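Local coordinates for protein putative 4-Hydroxy-2-oxoglutarate aldolase / 2-dehydro-3-deoxyphosphogluconate aldolase (Yersinia enterocolitica, PDB 3LM7) that probably acts as an aldolase of the KDGP aldolase family, within the TIM-barrel class of proteins, at residues M82-S87 and V95-T100. Sequence-based numbering, arbitrary orientation.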
# COMPACT_ATOMS: atom_id res chain seq x y z
N MSE A 82 -19.38 -6.38 23.03
CA MSE A 82 -18.51 -5.72 24.03
C MSE A 82 -17.27 -5.11 23.39
O MSE A 82 -16.89 -4.00 23.71
CB MSE A 82 -18.10 -6.71 25.10
CG MSE A 82 -17.73 -6.07 26.41
SE MSE A 82 -16.97 -7.52 27.51
CE MSE A 82 -16.43 -6.47 28.99
N VAL A 83 -16.65 -5.82 22.43
CA VAL A 83 -15.49 -5.23 21.71
C VAL A 83 -15.86 -3.93 21.00
O VAL A 83 -15.12 -2.95 21.07
CB VAL A 83 -14.82 -6.24 20.74
CG1 VAL A 83 -13.86 -5.54 19.80
CG2 VAL A 83 -14.03 -7.27 21.61
N SER A 84 -17.05 -3.87 20.38
CA SER A 84 -17.45 -2.63 19.72
C SER A 84 -17.61 -1.50 20.74
O SER A 84 -17.25 -0.35 20.47
CB SER A 84 -18.79 -2.79 18.97
OG SER A 84 -18.60 -3.62 17.85
N GLN A 85 -18.21 -1.81 21.89
CA GLN A 85 -18.37 -0.77 22.90
C GLN A 85 -17.07 -0.35 23.56
O GLN A 85 -16.85 0.86 23.79
CB GLN A 85 -19.42 -1.21 23.92
CG GLN A 85 -20.79 -1.46 23.25
CD GLN A 85 -21.74 -2.18 24.21
OE1 GLN A 85 -21.33 -2.61 25.25
NE2 GLN A 85 -23.00 -2.31 23.83
N ILE A 86 -16.22 -1.32 23.90
CA ILE A 86 -14.92 -0.99 24.44
C ILE A 86 -14.14 -0.11 23.45
O ILE A 86 -13.53 0.93 23.83
CB ILE A 86 -14.11 -2.24 24.70
CG1 ILE A 86 -14.70 -3.04 25.85
CG2 ILE A 86 -12.61 -1.91 25.00
CD1 ILE A 86 -14.10 -4.48 25.98
N SER A 87 -14.12 -0.51 22.18
CA SER A 87 -13.27 0.19 21.16
C SER A 87 -13.71 1.63 20.93
O SER A 87 -12.89 2.49 20.72
CB SER A 87 -13.22 -0.63 19.84
OG SER A 87 -12.67 -1.93 20.08
N VAL A 95 -8.60 -3.35 16.19
CA VAL A 95 -9.74 -4.01 16.82
C VAL A 95 -9.93 -5.35 16.13
O VAL A 95 -9.94 -5.39 14.89
CB VAL A 95 -11.04 -3.17 16.59
CG1 VAL A 95 -12.35 -3.91 17.06
CG2 VAL A 95 -10.92 -1.73 17.28
N ASN A 96 -10.08 -6.43 16.90
CA ASN A 96 -10.41 -7.72 16.33
C ASN A 96 -11.94 -7.81 16.29
O ASN A 96 -12.59 -7.67 17.33
CB ASN A 96 -9.92 -8.87 17.22
CG ASN A 96 -8.39 -9.06 17.12
OD1 ASN A 96 -7.87 -9.67 16.16
ND2 ASN A 96 -7.67 -8.49 18.06
N GLN A 97 -12.51 -8.15 15.13
CA GLN A 97 -13.95 -8.40 15.09
C GLN A 97 -14.29 -9.69 14.32
O GLN A 97 -13.51 -10.16 13.51
CB GLN A 97 -14.76 -7.24 14.44
CG GLN A 97 -15.30 -6.17 15.46
CD GLN A 97 -16.29 -6.79 16.44
OE1 GLN A 97 -16.67 -7.97 16.31
NE2 GLN A 97 -16.61 -6.06 17.49
N VAL A 98 -15.52 -10.21 14.56
CA VAL A 98 -16.12 -11.22 13.67
C VAL A 98 -16.84 -10.50 12.53
O VAL A 98 -17.07 -9.29 12.59
CB VAL A 98 -17.05 -12.19 14.43
CG1 VAL A 98 -16.17 -12.96 15.46
CG2 VAL A 98 -18.24 -11.47 15.09
N PHE A 99 -17.18 -11.23 11.48
CA PHE A 99 -17.61 -10.60 10.23
C PHE A 99 -18.82 -9.70 10.53
O PHE A 99 -18.93 -8.58 9.95
CB PHE A 99 -17.96 -11.76 9.24
CG PHE A 99 -18.43 -11.29 7.88
CD1 PHE A 99 -17.51 -11.15 6.86
CD2 PHE A 99 -19.80 -11.01 7.64
CE1 PHE A 99 -17.91 -10.69 5.56
CE2 PHE A 99 -20.22 -10.54 6.38
CZ PHE A 99 -19.26 -10.42 5.33
N THR A 100 -19.69 -10.14 11.44
CA THR A 100 -20.97 -9.44 11.65
C THR A 100 -20.81 -8.31 12.67
O THR A 100 -21.77 -7.66 13.03
CB THR A 100 -22.00 -10.46 12.23
OG1 THR A 100 -21.39 -11.20 13.33
CG2 THR A 100 -22.42 -11.45 11.15
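Val83 and Val95 each hold CG1 anti to the backbone N (chi1 167° and 171°), and these two methyls meet at 3.5 Å, CG1 to CG1, the two side chains running past one another in opposite senses. The other branch of the valine on the strand end, Val95 CG2, packs against Ser87, coming within 3.3 Å of its OG and also touching CB. Ser87 OG turns back onto its own helix and donates to Val83 O at 2.8 Å. The same oxygen takes the helical bond from Ser87 N, and the two donors arrive from opposite faces of the carbonyl plane, OG lying above it.

Further along, the bend of Gln97 at chi2 (-63°) carries its amide back to the helix. Gln97 NE2 comes to rest beside Val83 CG1, 3.6 Å away. Ser84 OG is 3.2 Å from Gln97 NE2, but the angle is too poor for a hydrogen bond. Both groups bond instead to Ser105 OG of helix 102-109. At the other end of the amide, OE1 bonds to Ser80 OG and accepts from Val98 N on an in-plane lone pair, fixing the rotation of the group.

The contact seats helix 80-90 of the TIM barrel against the end of strand 94-95 and the loop that follows it, within one beta-alpha-beta crossover from strand 68-71. Asn96 turns its amide elsewhere, to Lys163, Asn117 and the backbone of Val70. With no hydrogen bond directly between the two segments, methyl packing joins them while the serine and glutamine groups find polar partners beside it; Asn96 O, 3.5 Å from Val83 CG1, is buried without a modelled partner, probably at some energetic cost.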